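Local coordinates for protein type I site-specific restriction-modification system, R (Restriction) subunit (Vibrio vulnificus, PDB 3H1T) that probably binds and hydrolyses ATP and binds DNA, as expected of the motor-bearing restriction (HsdR) subunit of a type I restriction enzyme, at residues 66-71 against 549-554; 207-212 against 369-374; 430-435 against 518-523. All coordinates share one frame; numbering follows the deposited sequence.

Contact 1: residues 66-71 against 549-554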
loop_
_atom_site.group_PDB
_atom_site.type_symbol
_atom_site.label_atom_id
_atom_site.label_comp_id
_atom_site.label_asym_id
_atom_site.label_seq_id
_atom_site.Cartn_x
_atom_site.Cartn_y
_atom_site.Cartn_z
ATOM N N SER A 66 -23.641 11.921 12.460
ATOM C CA SER A 66 -22.474 12.769 12.622
ATOM C C SER A 66 -21.340 11.958 13.247
ATOM O O SER A 66 -20.284 12.506 13.560
ATOM C CB SER A 66 -22.861 13.959 13.515
ATOM O OG SER A 66 -23.912 13.586 14.396
ATOM N N LYS A 67 -21.534 10.647 13.389
ATOM C CA LYS A 67 -20.540 9.791 14.048
ATOM C C LYS A 67 -19.836 8.719 13.203
ATOM O O LYS A 67 -20.414 8.186 12.253
ATOM C CB LYS A 67 -21.225 9.191 15.269
ATOM C CG LYS A 67 -21.981 10.310 16.020
ATOM C CD LYS A 67 -23.192 9.822 16.815
ATOM C CE LYS A 67 -24.374 9.408 15.932
ATOM N NZ LYS A 67 -25.127 10.538 15.296
ATOM N N VAL A 68 -18.587 8.405 13.552
ATOM C CA VAL A 68 -17.784 7.433 12.790
ATOM C C VAL A 68 -17.569 6.056 13.418
ATOM O O VAL A 68 -17.556 5.922 14.638
ATOM C CB VAL A 68 -16.358 8.020 12.479
ATOM C CG1 VAL A 68 -16.421 9.544 12.414
ATOM C CG2 VAL A 68 -15.343 7.553 13.513
ATOM N N GLN A 69 -17.376 5.049 12.561
ATOM C CA GLN A 69 -17.141 3.661 12.992
ATOM C C GLN A 69 -16.640 2.778 11.846
ATOM O O GLN A 69 -16.611 3.192 10.692
ATOM C CB GLN A 69 -18.441 3.050 13.546
ATOM C CG GLN A 69 -19.611 3.161 12.580
ATOM C CD GLN A 69 -20.866 2.473 13.073
ATOM O OE1 GLN A 69 -20.964 1.244 13.060
ATOM N NE2 GLN A 69 -21.834 3.261 13.521
ATOM N N ARG A 70 -16.225 1.563 12.181
ATOM C CA ARG A 70 -15.777 0.597 11.189
ATOM C C ARG A 70 -16.987 -0.317 10.998
ATOM O O ARG A 70 -17.700 -0.592 11.954
ATOM C CB ARG A 70 -14.600 -0.239 11.732
ATOM C CG ARG A 70 -13.456 0.540 12.349
ATOM C CD ARG A 70 -12.272 -0.367 12.633
ATOM N NE ARG A 70 -11.360 -0.438 11.495
ATOM C CZ ARG A 70 -10.203 0.211 11.425
ATOM N NH1 ARG A 70 -9.810 0.978 12.428
ATOM N NH2 ARG A 70 -9.443 0.090 10.351
ATOM N N GLY A 71 -17.275 -0.743 9.780
ATOM C CA GLY A 71 -18.354 -1.693 9.591
ATOM C C GLY A 71 -17.521 -2.847 9.108
ATOM O O GLY A 71 -16.621 -3.274 9.820
ATOM N N LYS A 549 -6.858 9.204 14.710
ATOM C CA LYS A 549 -6.711 9.371 13.270
ATOM C C LYS A 549 -7.459 8.280 12.508
ATOM O O LYS A 549 -6.979 7.149 12.409
ATOM C CB LYS A 549 -5.228 9.356 12.896
ATOM C CG LYS A 549 -4.968 9.273 11.400
ATOM C CD LYS A 549 -5.668 10.399 10.664
ATOM C CE LYS A 549 -5.491 10.275 9.163
ATOM N NZ LYS A 549 -4.055 10.309 8.772
ATOM N N LEU A 550 -8.630 8.622 11.972
ATOM C CA LEU A 550 -9.434 7.662 11.211
ATOM C C LEU A 550 -9.725 8.057 9.766
ATOM O O LEU A 550 -9.991 7.194 8.932
ATOM C CB LEU A 550 -10.753 7.388 11.935
ATOM C CG LEU A 550 -10.552 6.683 13.274
ATOM C CD1 LEU A 550 -11.868 6.560 14.032
ATOM C CD2 LEU A 550 -9.940 5.327 13.009
ATOM N N TRP A 551 -9.691 9.352 9.475
ATOM C CA TRP A 551 -9.927 9.845 8.118
ATOM C C TRP A 551 -9.264 11.204 7.978
ATOM O O TRP A 551 -8.760 11.744 8.959
ATOM C CB TRP A 551 -11.436 9.957 7.830
ATOM C CG TRP A 551 -12.174 10.818 8.804
ATOM C CD1 TRP A 551 -12.615 10.461 10.046
ATOM C CD2 TRP A 551 -12.500 12.205 8.647
ATOM N NE1 TRP A 551 -13.192 11.540 10.677
ATOM C CE2 TRP A 551 -13.129 12.624 9.842
ATOM C CE3 TRP A 551 -12.316 13.136 7.618
ATOM C CZ2 TRP A 551 -13.579 13.940 10.034
ATOM C CZ3 TRP A 551 -12.766 14.445 7.809
ATOM C CH2 TRP A 551 -13.385 14.832 9.011
ATOM N N PHE A 552 -9.249 11.754 6.769
ATOM C CA PHE A 552 -8.638 13.062 6.571
ATOM C C PHE A 552 -9.307 13.924 5.506
ATOM O O PHE A 552 -10.129 13.440 4.727
ATOM C CB PHE A 552 -7.154 12.913 6.227
ATOM C CG PHE A 552 -6.896 12.301 4.887
ATOM C CD1 PHE A 552 -7.120 10.935 4.662
ATOM C CD2 PHE A 552 -6.396 13.078 3.848
ATOM C CE1 PHE A 552 -6.842 10.358 3.416
ATOM C CE2 PHE A 552 -6.117 12.513 2.601
ATOM C CZ PHE A 552 -6.338 11.154 2.381
ATOM N N ASN A 553 -8.943 15.206 5.488
ATOM C CA ASN A 553 -9.473 16.183 4.539
ATOM C C ASN A 553 -8.452 16.575 3.494
ATOM O O ASN A 553 -7.265 16.648 3.775
ATOM C CB ASN A 553 -9.880 17.487 5.254
ATOM C CG ASN A 553 -10.841 17.272 6.369
ATOM O OD1 ASN A 553 -12.016 16.997 6.138
ATOM N ND2 ASN A 553 -10.357 17.385 7.596
ATOM N N ILE A 554 -8.935 16.831 2.289
ATOM C CA ILE A 554 -8.096 17.312 1.212
ATOM C C ILE A 554 -8.727 18.635 0.798
ATOM O O ILE A 554 -9.778 18.653 0.160
ATOM C CB ILE A 554 -8.089 16.366 0.007
ATOM C CG1 ILE A 554 -7.347 15.065 0.350
ATOM C CG2 ILE A 554 -7.418 17.044 -1.170
ATOM C CD1 ILE A 554 -7.370 14.037 -0.813
#
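The backbones keep their distance where Val68 faces Leu550: even this closest pair of CA atoms is 8.5 Å apart, no hydrogen bond crosses, and side chains alone span the interval. Val68, on the short strand 67-70, points at the other segment and divides its two methyls between neighbouring residues. Val68 CG2 meets Leu550 CD1 at 3.7 Å, an apolar touch in which the two side chains slant across each other. Val68 CG1 looks toward the indole, ending 4.2 Å from Trp551 NE1, and here valine and tryptophan lie at about a right angle. The fork of a beta-branched residue suits this place, since one short side chain serves two partners.

Trp551 reaches the valine with CG set between its own backbone N and carbonyl carbon (chi1 56°). Within its own segment, Asn553 OD1 lies at the edge of the ring and in its plane. Beyond the two segments the indole makes a cation-pi contact with Arg375 and an edge-to-face contact with Phe63. Val68 also touches Phe63, so it packs beside both rings.

Arg70 arrives differently. Its CB does not point at Leu550, but the long chain brings Arg70 NH1 to 4.4 Å from Leu550 CD2, which lies oblique to the guanidinium. The polar end is engaged elsewhere: NE bonds to Gly59 O, and NH1 forms a salt bridge with Glu545. Arginine fits because its aliphatic length carries charge past an apolar neighbour to a carboxylate.

The contact lies at the surface. Strand 67-70 pairs antiparallel with strand 61-64 as a hairpin, while Leu550 and Trp551 lead into strand 552-556 of the large mixed sheet, between strands 518-524 and 374-381. The hairpin thus rests on the loop entering that sheet.

Contact 2: residues 207-212 against 369-374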
loop_
_atom_site.group_PDB
_atom_site.type_symbol
_atom_site.label_atom_id
_atom_site.label_comp_id
_atom_site.label_asym_id
_atom_site.label_seq_id
_atom_site.Cartn_x
_atom_site.Cartn_y
_atom_site.Cartn_z
ATOM N N THR A 207 0.751 3.764 -1.325
ATOM C CA THR A 207 1.665 4.180 -0.278
ATOM C C THR A 207 1.089 3.941 1.118
ATOM O O THR A 207 -0.081 4.229 1.385
ATOM C CB THR A 207 2.044 5.669 -0.447
ATOM O OG1 THR A 207 2.685 6.142 0.742
ATOM C CG2 THR A 207 0.828 6.505 -0.711
ATOM N N GLY A 208 1.913 3.395 2.003
ATOM C CA GLY A 208 1.465 3.134 3.356
ATOM C C GLY A 208 0.828 1.773 3.538
ATOM O O GLY A 208 0.125 1.545 4.512
ATOM N N THR A 209 1.079 0.855 2.618
ATOM C CA THR A 209 0.496 -0.470 2.741
ATOM C C THR A 209 1.495 -1.582 3.074
ATOM O O THR A 209 1.099 -2.733 3.237
ATOM C CB THR A 209 -0.311 -0.848 1.463
ATOM O OG1 THR A 209 0.494 -0.670 0.288
ATOM C CG2 THR A 209 -1.527 0.026 1.350
ATOM N N GLY A 210 2.781 -1.253 3.170
ATOM C CA GLY A 210 3.777 -2.252 3.523
ATOM C C GLY A 210 4.728 -2.768 2.464
ATOM O O GLY A 210 5.115 -3.938 2.498
ATOM N N LYS A 211 5.132 -1.910 1.540
ATOM C CA LYS A 211 6.041 -2.320 0.487
ATOM C C LYS A 211 7.332 -2.891 1.075
ATOM O O LYS A 211 7.900 -3.835 0.532
ATOM C CB LYS A 211 6.322 -1.131 -0.458
ATOM C CG LYS A 211 5.055 -0.501 -1.036
ATOM C CD LYS A 211 5.370 0.619 -2.028
ATOM C CE LYS A 211 4.323 1.738 -2.012
ATOM N NZ LYS A 211 4.869 2.976 -1.369
ATOM N N THR A 212 7.774 -2.340 2.202
ATOM C CA THR A 212 9.002 -2.818 2.843
ATOM C C THR A 212 8.831 -4.187 3.491
ATOM O O THR A 212 9.779 -4.981 3.516
ATOM C CB THR A 212 9.511 -1.825 3.902
ATOM O OG1 THR A 212 9.921 -0.607 3.263
ATOM C CG2 THR A 212 10.690 -2.409 4.662
ATOM N N GLY A 369 -10.017 -1.316 5.590
ATOM C CA GLY A 369 -9.788 -0.670 6.866
ATOM C C GLY A 369 -8.309 -0.498 7.178
ATOM O O GLY A 369 -7.926 -0.315 8.328
ATOM N N PHE A 370 -7.472 -0.548 6.145
ATOM C CA PHE A 370 -6.029 -0.420 6.314
ATOM C C PHE A 370 -5.461 0.929 5.912
ATOM O O PHE A 370 -4.312 1.235 6.213
ATOM C CB PHE A 370 -5.315 -1.519 5.527
ATOM C CG PHE A 370 -5.470 -2.883 6.127
ATOM C CD1 PHE A 370 -5.225 -3.091 7.488
ATOM C CD2 PHE A 370 -5.825 -3.973 5.332
ATOM C CE1 PHE A 370 -5.332 -4.371 8.047
ATOM C CE2 PHE A 370 -5.934 -5.261 5.881
ATOM C CZ PHE A 370 -5.689 -5.457 7.238
ATOM N N LEU A 371 -6.261 1.717 5.212
ATOM C CA LEU A 371 -5.859 3.052 4.796
ATOM C C LEU A 371 -7.043 3.940 5.143
ATOM O O LEU A 371 -8.169 3.455 5.258
ATOM C CB LEU A 371 -5.553 3.097 3.298
ATOM C CG LEU A 371 -4.294 2.380 2.810
ATOM C CD1 LEU A 371 -4.181 2.592 1.308
ATOM C CD2 LEU A 371 -3.054 2.919 3.517
ATOM N N ALA A 372 -6.799 5.237 5.299
ATOM C CA ALA A 372 -7.854 6.158 5.702
ATOM C C ALA A 372 -8.698 6.801 4.610
ATOM O O ALA A 372 -8.198 7.167 3.552
ATOM C CB ALA A 372 -7.260 7.243 6.604
ATOM N N PRO A 373 -10.010 6.930 4.849
ATOM C CA PRO A 373 -10.916 7.559 3.873
ATOM C C PRO A 373 -10.743 9.096 3.891
ATOM O O PRO A 373 -10.123 9.630 4.808
ATOM C CB PRO A 373 -12.298 7.080 4.337
ATOM C CG PRO A 373 -12.111 6.930 5.829
ATOM C CD PRO A 373 -10.775 6.249 5.910
ATOM N N TYR A 374 -11.294 9.813 2.916
ATOM C CA TYR A 374 -11.094 11.261 2.878
ATOM C C TYR A 374 -12.273 12.091 2.378
ATOM O O TYR A 374 -13.155 11.585 1.686
ATOM C CB TYR A 374 -9.871 11.555 1.995
ATOM C CG TYR A 374 -9.974 10.932 0.607
ATOM C CD1 TYR A 374 -10.715 11.548 -0.405
ATOM C CD2 TYR A 374 -9.401 9.680 0.333
ATOM C CE1 TYR A 374 -10.884 10.932 -1.643
ATOM C CE2 TYR A 374 -9.573 9.067 -0.902
ATOM C CZ TYR A 374 -10.311 9.692 -1.882
ATOM O OH TYR A 374 -10.467 9.045 -3.086
HETATM O O HOH W 1 -1.836 0.153 6.003
#
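Thr209 and Leu371 meet where the P-loop (Walker A motif) of the first RecA-like domain faces the connection to the second sheet. The close packing centres on Leu371, whose branched end spreads over the loop. Leu371 CD1 sits 3.7 Å from Thr209 CG2, with the two side chains at about a right angle, while Leu371 CD2 approaches the backbone, 3.6 Å from Gly208 O. Leucine suits this buried spot because its two methyls fit a methyl and a peptide at once.

Threonine is equally apt. At chi1 52° its hydroxyl turns back to bond Ala206 O inside the loop, and CG2 remains for the leucine. At Gly208 (phi 89°) a CB would jam against the preceding carbonyl O and point toward Leu371 CD2, so glycine fits twice over. Gly210 occupies the N-cap position of helix 211-224, which Lys211 and Thr212 begin; in related ATPases such residues bind nucleotide phosphate and its magnesium.

Beside this close packing the contact is looser and wetter. Phe370 points its CB toward the loop, yet its ring leads away, and the two backbones are joined by a water instead. That single water donates both its hydrogens, one to Gly208 O at 2.8 Å and the other to Phe370 O at 2.7 Å.

Contact 3: residues 430-435 against 518-523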
loop_
_atom_site.group_PDB
_atom_site.type_symbol
_atom_site.label_atom_id
_atom_site.label_comp_id
_atom_site.label_asym_id
_atom_site.label_seq_id
_atom_site.Cartn_x
_atom_site.Cartn_y
_atom_site.Cartn_z
ATOM N N THR A 430 -7.478 29.021 7.854
ATOM C CA THR A 430 -7.532 29.353 9.276
ATOM C C THR A 430 -8.947 29.295 9.828
ATOM O O THR A 430 -9.165 28.777 10.924
ATOM C CB THR A 430 -6.936 30.761 9.551
ATOM O OG1 THR A 430 -5.537 30.748 9.236
ATOM C CG2 THR A 430 -7.124 31.160 11.022
ATOM N N ASP A 431 -9.902 29.839 9.076
ATOM C CA ASP A 431 -11.306 29.831 9.502
ATOM C C ASP A 431 -11.781 28.396 9.544
ATOM O O ASP A 431 -12.473 27.991 10.473
ATOM C CB ASP A 431 -12.187 30.618 8.530
ATOM C CG ASP A 431 -12.061 32.123 8.701
ATOM O OD1 ASP A 431 -11.468 32.585 9.703
ATOM O OD2 ASP A 431 -12.590 32.847 7.825
ATOM N N PHE A 432 -11.391 27.624 8.532
ATOM C CA PHE A 432 -11.764 26.220 8.452
ATOM C C PHE A 432 -11.265 25.522 9.709
ATOM O O PHE A 432 -12.036 24.900 10.433
ATOM C CB PHE A 432 -11.163 25.578 7.187
ATOM C CG PHE A 432 -11.248 24.076 7.166
ATOM C CD1 PHE A 432 -10.282 23.302 7.813
ATOM C CD2 PHE A 432 -12.296 23.428 6.512
ATOM C CE1 PHE A 432 -10.356 21.905 7.808
ATOM C CE2 PHE A 432 -12.382 22.030 6.502
ATOM C CZ PHE A 432 -11.407 21.265 7.155
HETATM N N MSE A 433 -9.974 25.636 9.982
HETATM C CA MSE A 433 -9.410 25.006 11.166
HETATM C C MSE A 433 -10.028 25.505 12.476
HETATM O O MSE A 433 -10.129 24.749 13.443
HETATM C CB MSE A 433 -7.890 25.201 11.179
HETATM C CG MSE A 433 -7.201 24.473 10.029
HETATM SE SE MSE A 433 -5.254 24.535 10.028
HETATM C CE MSE A 433 -4.930 23.358 11.549
ATOM N N LYS A 434 -10.439 26.769 12.514
ATOM C CA LYS A 434 -11.052 27.330 13.712
ATOM C C LYS A 434 -12.405 26.669 13.950
ATOM O O LYS A 434 -12.809 26.455 15.099
ATOM C CB LYS A 434 -11.181 28.871 13.594
ATOM C CG LYS A 434 -9.916 29.620 14.044
ATOM C CD LYS A 434 -9.982 31.142 13.844
ATOM C CE LYS A 434 -8.819 31.832 14.575
ATOM N NZ LYS A 434 -8.648 33.274 14.199
ATOM N N ARG A 435 -13.099 26.310 12.875
ATOM C CA ARG A 435 -14.390 25.672 13.035
ATOM C C ARG A 435 -14.284 24.159 13.151
ATOM O O ARG A 435 -15.290 23.505 13.383
ATOM C CB ARG A 435 -15.347 26.051 11.888
ATOM C CG ARG A 435 -15.045 25.412 10.549
ATOM C CD ARG A 435 -16.060 25.815 9.498
ATOM N NE ARG A 435 -15.831 27.159 8.989
ATOM C CZ ARG A 435 -15.178 27.426 7.863
ATOM N NH1 ARG A 435 -14.690 26.436 7.129
ATOM N NH2 ARG A 435 -15.024 28.681 7.464
ATOM N N CYS A 518 -1.508 13.037 10.466
ATOM C CA CYS A 518 -1.793 14.156 9.575
ATOM C C CYS A 518 -3.287 14.078 9.234
ATOM O O CYS A 518 -3.766 13.067 8.705
ATOM C CB CYS A 518 -0.950 14.062 8.296
ATOM S SG CYS A 518 -1.230 15.422 7.130
ATOM N N LYS A 519 -4.010 15.157 9.520
ATOM C CA LYS A 519 -5.445 15.191 9.299
ATOM C C LYS A 519 -5.922 16.081 8.154
ATOM O O LYS A 519 -7.054 15.936 7.703
ATOM C CB LYS A 519 -6.154 15.592 10.598
ATOM C CG LYS A 519 -5.946 14.604 11.750
ATOM C CD LYS A 519 -6.696 15.054 13.005
ATOM C CE LYS A 519 -6.810 13.946 14.046
ATOM N NZ LYS A 519 -8.040 14.132 14.879
ATOM N N ASN A 520 -5.076 17.004 7.697
ATOM C CA ASN A 520 -5.429 17.894 6.585
ATOM C C ASN A 520 -4.323 17.926 5.549
ATOM O O ASN A 520 -3.170 18.153 5.877
ATOM C CB ASN A 520 -5.657 19.350 7.037
ATOM C CG ASN A 520 -6.821 19.514 7.988
ATOM O OD1 ASN A 520 -7.880 18.912 7.816
ATOM N ND2 ASN A 520 -6.635 20.369 8.987
ATOM N N VAL A 521 -4.679 17.705 4.294
ATOM C CA VAL A 521 -3.715 17.749 3.204
ATOM C C VAL A 521 -4.174 18.913 2.332
ATOM O O VAL A 521 -5.253 18.868 1.742
ATOM C CB VAL A 521 -3.710 16.420 2.402
ATOM C CG1 VAL A 521 -2.936 16.602 1.097
ATOM C CG2 VAL A 521 -3.051 15.304 3.225
ATOM N N VAL A 522 -3.357 19.957 2.247
ATOM C CA VAL A 522 -3.727 21.153 1.499
ATOM C C VAL A 522 -2.988 21.449 0.184
ATOM O O VAL A 522 -1.760 21.510 0.142
ATOM C CB VAL A 522 -3.600 22.384 2.427
ATOM C CG1 VAL A 522 -4.188 23.609 1.760
ATOM C CG2 VAL A 522 -4.313 22.102 3.754
ATOM N N LEU A 523 -3.753 21.675 -0.875
ATOM C CA LEU A 523 -3.199 21.953 -2.201
ATOM C C LEU A 523 -3.165 23.438 -2.602
ATOM O O LEU A 523 -4.205 24.065 -2.801
ATOM C CB LEU A 523 -4.000 21.182 -3.256
ATOM C CG LEU A 523 -3.977 19.660 -3.241
ATOM C CD1 LEU A 523 -4.883 19.128 -4.345
ATOM C CD2 LEU A 523 -2.562 19.175 -3.460
#
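Phe432 and Asn520 carry this buried contact, with ring and amide planes 74° apart. The phenyl group extends from its helix with CG anti to the backbone N (chi1 168°), which sends CE1 toward the strand. There Phe432 CE1 comes 3.9 Å from Asn520 OD1 and 4.2 Å from Asn520 ND2, so one ring carbon meets both ends of the amide. The two side chains slant past each other, and OD1 lies oblique to the ring.

Met433, a selenomethionine here, does not point its CB at the strand, but its first torsion (chi1 -66°) brings Met433 CG to 4.3 Å from Asn520 ND2. The same CG lies at the edge of the Phe432 ring, in its plane. Consecutive helix residues therefore both touch the amide, and their bulk suits a layer where helix and strand backbones stand 9.3 Å apart at the CA atoms of Met433 and Asn520.

The buried asparagine is satisfied by the strands flanking its own: ND2 donates to Thr442 OG1 and OD1 accepts from Asn553 ND2. These two bonds hold the amide in place and may offset the close, non-bonded approach of Asn520 OD1 to Lys519 O (3.1 Å). Helix 422-436 thus packs over neighbouring strands 441-446, 518-524 and 552-556, the helix-on-parallel-sheet layering found in the second RecA-like domain of superfamily 2 helicase-like motors.

Overall arrangement
Two of the contacts join different parts of the fold, whereas contact 3 is core, internal to the second RecA-like domain. Contact 2 is partly buried, between the P-loop of the first domain and the connection to the second; contact 1 is a surface contact, holding an N-terminal hairpin to that second domain. Contacts 1 and 3 share a sheet: Asn553 O lies 2.8 Å from Val521 N, probably a hydrogen bond. Contact 1 adjoins contact 2 through Phe552 N and Pro373 O. None has a direct hydrogen bond across it, but polarity is handled differently: a salt bridge to one side in contact 1, a water in contact 2, and in contact 3 a buried asparagine bonded to a hydroxyl and a second amide.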